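Long-range contact in nucleoporin NUP82 (Saccharomyces cerevisiae, PDB 3PBP), which forms part of the nuclear pore complex as a structural component, here represented by the N-terminal domain that interacts with the nucleoporin NUP116: residues F59-H70 with L82-M91. The protein carries 1 engineered substitution. Numbering follows the deposited sequence.
Sequences FSRHLVLDDTFH and LFNDNEIFVM
Leu-63 lies against the Phe-89 ring, its CD2 over one face, 3.6 Å from Phe-89 CD1, while Leu-63 CD1 touches Phe-89 CE1. Further along this apolar row the selenium of selenomethionine Met-91 sits over a face of the Phe-59 ring, SE 4.2 Å from the ring centroid, a Met-aromatic contact in which the two side chains cross at about a right angle. With CG between the backbone N and the carbonyl carbon (chi1 58°), Phe-59 presents that face to the selenium. Leu-82 CD2 touches Leu-65 CD2 at 3.9 Å and, more loosely, Phe-59 CZ.

At the other end Phe-69 and Asn-84 run side by side. Asn-84 CB stands over the centre of the Phe-69 ring, and the amide is inclined to it by 34°, with ND2 3.3 Å from Phe-69 CE1. The opposite branch of that amide works within its own turn: OD1 accepts from Asn-86 N, an Asx turn with the donor well above the carbonyl plane, and from Glu-87 N at 2.6 Å, closing the turn between strands 79-83 and 87-92.

Within the two segments the backbones pair at His-70 and Phe-83, where strand 70-73 begins to run antiparallel to strand 79-83: His-70 N is 2.7 Å from Phe-83 O and Phe-83 N 2.9 Å from His-70 O, both nearly straight. Beside it, His-70 CB lies over the Phe-83 ring, whereas the two rings, at 14°, are slid so far apart that they barely overlap.

The contact thus packs the connection between two successive beta-propeller blades onto the second, whose outermost strand within the chain is 70-73. Across this interface dispersion and aromatic contacts predominate until the connection becomes that strand, though Asn-41 and Asp-107 also hold it by polar bonds; the two Asn-84 OD1 bonds fix the amide that Phe-69 packs on.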
loop_
_atom_site.group_PDB
_atom_site.type_symbol
_atom_site.label_atom_id
_atom_site.label_comp_id
_atom_site.label_asym_id
_atom_site.label_seq_id
_atom_site.Cartn_x
_atom_site.Cartn_y
_atom_site.Cartn_z
ATOM N N PHE A 59 -5.579 28.147 -15.433
ATOM C CA PHE A 59 -6.626 27.138 -15.465
ATOM C C PHE A 59 -7.820 27.433 -14.564
ATOM O O PHE A 59 -8.627 26.541 -14.314
ATOM C CB PHE A 59 -6.032 25.755 -15.141
ATOM C CG PHE A 59 -5.342 25.676 -13.803
ATOM C CD1 PHE A 59 -6.066 25.416 -12.644
ATOM C CD2 PHE A 59 -3.962 25.856 -13.700
ATOM C CE1 PHE A 59 -5.425 25.330 -11.403
ATOM C CE2 PHE A 59 -3.314 25.773 -12.463
ATOM C CZ PHE A 59 -4.047 25.510 -11.316
ATOM N N SER A 60 -7.936 28.678 -14.101
ATOM C CA SER A 60 -9.052 29.101 -13.247
ATOM C C SER A 60 -10.379 28.715 -13.877
ATOM O O SER A 60 -11.325 28.332 -13.193
ATOM C CB SER A 60 -9.040 30.615 -13.054
ATOM O OG SER A 60 -7.820 31.049 -12.487
ATOM N N ARG A 61 -10.436 28.824 -15.195
ATOM C CA ARG A 61 -11.633 28.490 -15.948
ATOM C C ARG A 61 -12.048 27.039 -15.738
ATOM O O ARG A 61 -13.207 26.699 -15.893
ATOM C CB ARG A 61 -11.383 28.731 -17.436
ATOM C CG ARG A 61 -12.650 28.925 -18.254
ATOM C CD ARG A 61 -12.627 28.052 -19.489
ATOM N NE ARG A 61 -11.342 28.121 -20.173
ATOM C CZ ARG A 61 -11.020 27.364 -21.221
ATOM N NH1 ARG A 61 -11.901 26.485 -21.695
ATOM N NH2 ARG A 61 -9.818 27.482 -21.793
ATOM N N HIS A 62 -11.090 26.190 -15.383
ATOM C CA HIS A 62 -11.359 24.768 -15.169
ATOM C C HIS A 62 -11.330 24.355 -13.706
ATOM O O HIS A 62 -11.986 23.389 -13.317
ATOM C CB HIS A 62 -10.345 23.933 -15.940
ATOM C CG HIS A 62 -10.482 24.051 -17.423
ATOM N ND1 HIS A 62 -11.527 23.481 -18.121
ATOM C CD2 HIS A 62 -9.721 24.692 -18.341
ATOM C CE1 HIS A 62 -11.403 23.764 -19.406
ATOM N NE2 HIS A 62 -10.314 24.499 -19.567
ATOM N N LEU A 63 -10.565 25.081 -12.898
ATOM C CA LEU A 63 -10.460 24.770 -11.482
ATOM C C LEU A 63 -9.835 25.905 -10.702
ATOM O O LEU A 63 -8.804 26.460 -11.095
ATOM C CB LEU A 63 -9.618 23.502 -11.266
ATOM C CG LEU A 63 -9.135 23.196 -9.835
ATOM C CD1 LEU A 63 -10.312 22.925 -8.917
ATOM C CD2 LEU A 63 -8.217 21.996 -9.864
ATOM N N VAL A 64 -10.482 26.251 -9.597
ATOM C CA VAL A 64 -9.976 27.284 -8.710
ATOM C C VAL A 64 -9.584 26.465 -7.488
ATOM O O VAL A 64 -10.405 25.725 -6.943
ATOM C CB VAL A 64 -11.074 28.310 -8.339
ATOM C CG1 VAL A 64 -10.577 29.201 -7.219
ATOM C CG2 VAL A 64 -11.434 29.153 -9.548
ATOM N N LEU A 65 -8.331 26.569 -7.070
ATOM C CA LEU A 65 -7.877 25.790 -5.925
ATOM C C LEU A 65 -8.194 26.451 -4.588
ATOM O O LEU A 65 -8.398 27.667 -4.524
ATOM C CB LEU A 65 -6.360 25.555 -6.013
ATOM C CG LEU A 65 -5.805 24.737 -7.178
ATOM C CD1 LEU A 65 -4.284 24.754 -7.116
ATOM C CD2 LEU A 65 -6.346 23.310 -7.126
ATOM N N ASP A 66 -8.264 25.638 -3.532
ATOM C CA ASP A 66 -8.469 26.132 -2.171
ATOM C C ASP A 66 -7.413 25.382 -1.366
ATOM O O ASP A 66 -6.897 24.371 -1.840
ATOM C CB ASP A 66 -9.909 25.881 -1.665
ATOM C CG ASP A 66 -10.254 24.407 -1.504
ATOM O OD1 ASP A 66 -9.599 23.716 -0.693
ATOM O OD2 ASP A 66 -11.209 23.937 -2.173
ATOM N N ASP A 67 -7.065 25.863 -0.179
ATOM C CA ASP A 67 -6.014 25.203 0.607
ATOM C C ASP A 67 -6.248 23.748 0.975
ATOM O O ASP A 67 -5.380 23.121 1.581
ATOM C CB ASP A 67 -5.723 25.989 1.886
ATOM C CG ASP A 67 -5.409 27.448 1.608
ATOM O OD1 ASP A 67 -4.751 27.720 0.573
ATOM O OD2 ASP A 67 -5.809 28.315 2.423
ATOM N N THR A 68 -7.413 23.217 0.615
ATOM C CA THR A 68 -7.756 21.828 0.905
ATOM C C THR A 68 -7.207 20.855 -0.141
ATOM O O THR A 68 -7.050 19.658 0.128
ATOM C CB THR A 68 -9.292 21.657 1.000
ATOM O OG1 THR A 68 -9.752 22.284 2.199
ATOM C CG2 THR A 68 -9.689 20.174 1.023
ATOM N N PHE A 69 -6.925 21.371 -1.330
ATOM C CA PHE A 69 -6.400 20.552 -2.414
ATOM C C PHE A 69 -4.942 20.150 -2.215
ATOM O O PHE A 69 -4.164 20.873 -1.599
ATOM C CB PHE A 69 -6.495 21.306 -3.749
ATOM C CG PHE A 69 -7.803 21.151 -4.448
ATOM C CD1 PHE A 69 -8.957 21.734 -3.937
ATOM C CD2 PHE A 69 -7.894 20.385 -5.600
ATOM C CE1 PHE A 69 -10.193 21.549 -4.569
ATOM C CE2 PHE A 69 -9.127 20.189 -6.243
ATOM C CZ PHE A 69 -10.275 20.769 -5.728
ATOM N N HIS A 70 -4.594 18.980 -2.742
ATOM C CA HIS A 70 -3.219 18.483 -2.729
ATOM C C HIS A 70 -2.873 18.407 -4.214
ATOM O O HIS A 70 -3.760 18.143 -5.045
ATOM C CB HIS A 70 -3.122 17.068 -2.171
ATOM C CG HIS A 70 -3.429 16.953 -0.712
ATOM N ND1 HIS A 70 -4.688 17.161 -0.192
ATOM C CD2 HIS A 70 -2.652 16.572 0.330
ATOM C CE1 HIS A 70 -4.676 16.908 1.106
ATOM N NE2 HIS A 70 -3.453 16.548 1.447
ATOM N N LEU A 82 -4.232 17.294 -9.375
ATOM C CA LEU A 82 -4.767 18.151 -8.322
ATOM C C LEU A 82 -6.032 17.481 -7.796
ATOM O O LEU A 82 -6.929 17.111 -8.575
ATOM C CB LEU A 82 -5.066 19.552 -8.879
ATOM C CG LEU A 82 -3.918 20.142 -9.717
ATOM C CD1 LEU A 82 -4.054 19.628 -11.137
ATOM C CD2 LEU A 82 -3.934 21.654 -9.707
ATOM N N PHE A 83 -6.096 17.301 -6.476
ATOM C CA PHE A 83 -7.245 16.629 -5.884
ATOM C C PHE A 83 -7.554 17.013 -4.446
ATOM O O PHE A 83 -6.723 17.573 -3.733
ATOM C CB PHE A 83 -7.039 15.111 -5.928
ATOM C CG PHE A 83 -5.904 14.630 -5.056
ATOM C CD1 PHE A 83 -4.581 14.699 -5.499
ATOM C CD2 PHE A 83 -6.149 14.137 -3.778
ATOM C CE1 PHE A 83 -3.514 14.280 -4.677
ATOM C CE2 PHE A 83 -5.096 13.719 -2.947
ATOM C CZ PHE A 83 -3.780 13.791 -3.398
ATOM N N ASN A 84 -8.775 16.696 -4.037
ATOM C CA ASN A 84 -9.218 16.932 -2.679
ATOM C C ASN A 84 -9.948 15.658 -2.255
ATOM O O ASN A 84 -9.758 14.597 -2.858
ATOM C CB ASN A 84 -10.135 18.162 -2.589
ATOM C CG ASN A 84 -11.390 18.051 -3.461
ATOM O OD1 ASN A 84 -11.634 17.036 -4.127
ATOM N ND2 ASN A 84 -12.197 19.112 -3.449
ATOM N N ASP A 85 -10.781 15.740 -1.228
ATOM C CA ASP A 85 -11.481 14.547 -0.768
ATOM C C ASP A 85 -12.622 14.137 -1.698
ATOM O O ASP A 85 -13.190 13.049 -1.559
ATOM C CB ASP A 85 -12.025 14.791 0.635
ATOM C CG ASP A 85 -13.000 15.953 0.684
ATOM O OD1 ASP A 85 -12.648 17.064 0.214
ATOM O OD2 ASP A 85 -14.124 15.754 1.199
ATOM N N ASN A 86 -12.931 14.985 -2.673
ATOM C CA ASN A 86 -14.046 14.691 -3.535
ATOM C C ASN A 86 -13.751 14.489 -5.006
ATOM O O ASN A 86 -14.390 13.667 -5.655
ATOM C CB ASN A 86 -15.094 15.798 -3.350
ATOM C CG ASN A 86 -16.311 15.611 -4.247
ATOM O OD1 ASN A 86 -16.278 15.940 -5.442
ATOM N ND2 ASN A 86 -17.388 15.068 -3.679
ATOM N N GLU A 87 -12.795 15.234 -5.543
ATOM C CA GLU A 87 -12.498 15.097 -6.957
ATOM C C GLU A 87 -11.009 15.083 -7.305
ATOM O O GLU A 87 -10.159 15.456 -6.493
ATOM C CB GLU A 87 -13.219 16.206 -7.727
ATOM C CG GLU A 87 -12.799 17.618 -7.340
ATOM C CD GLU A 87 -13.720 18.677 -7.941
ATOM O OE1 GLU A 87 -14.288 18.416 -9.033
ATOM O OE2 GLU A 87 -13.868 19.767 -7.329
ATOM N N ILE A 88 -10.720 14.647 -8.530
ATOM C CA ILE A 88 -9.358 14.549 -9.045
ATOM C C ILE A 88 -9.240 15.181 -10.440
ATOM O O ILE A 88 -10.074 14.931 -11.321
ATOM C CB ILE A 88 -8.922 13.055 -9.184
ATOM C CG1 ILE A 88 -8.993 12.345 -7.829
ATOM C CG2 ILE A 88 -7.510 12.967 -9.763
ATOM C CD1 ILE A 88 -8.770 10.830 -7.909
ATOM N N PHE A 89 -8.204 15.992 -10.637
ATOM C CA PHE A 89 -7.955 16.600 -11.942
ATOM C C PHE A 89 -6.558 16.203 -12.401
ATOM O O PHE A 89 -5.641 16.105 -11.587
ATOM C CB PHE A 89 -7.973 18.129 -11.887
ATOM C CG PHE A 89 -9.316 18.721 -11.620
ATOM C CD1 PHE A 89 -9.795 18.846 -10.308
ATOM C CD2 PHE A 89 -10.096 19.193 -12.670
ATOM C CE1 PHE A 89 -11.031 19.437 -10.046
ATOM C CE2 PHE A 89 -11.329 19.783 -12.418
ATOM C CZ PHE A 89 -11.798 19.906 -11.102
ATOM N N VAL A 90 -6.388 15.980 -13.698
ATOM C CA VAL A 90 -5.073 15.665 -14.218
ATOM C C VAL A 90 -4.806 16.592 -15.402
ATOM O O VAL A 90 -5.530 16.575 -16.404
ATOM C CB VAL A 90 -4.958 14.201 -14.644
ATOM C CG1 VAL A 90 -3.613 13.960 -15.316
ATOM C CG2 VAL A 90 -5.084 13.311 -13.424
HETATM N N MSE A 91 -3.772 17.419 -15.261
HETATM C CA MSE A 91 -3.395 18.370 -16.290
HETATM C C MSE A 91 -2.024 18.108 -16.869
HETATM O O MSE A 91 -1.112 17.666 -16.174
HETATM C CB MSE A 91 -3.440 19.776 -15.728
HETATM C CG MSE A 91 -4.836 20.248 -15.471
HETATM SE SE MSE A 91 -4.896 21.952 -14.565
HETATM C CE MSE A 91 -6.601 21.763 -13.659
#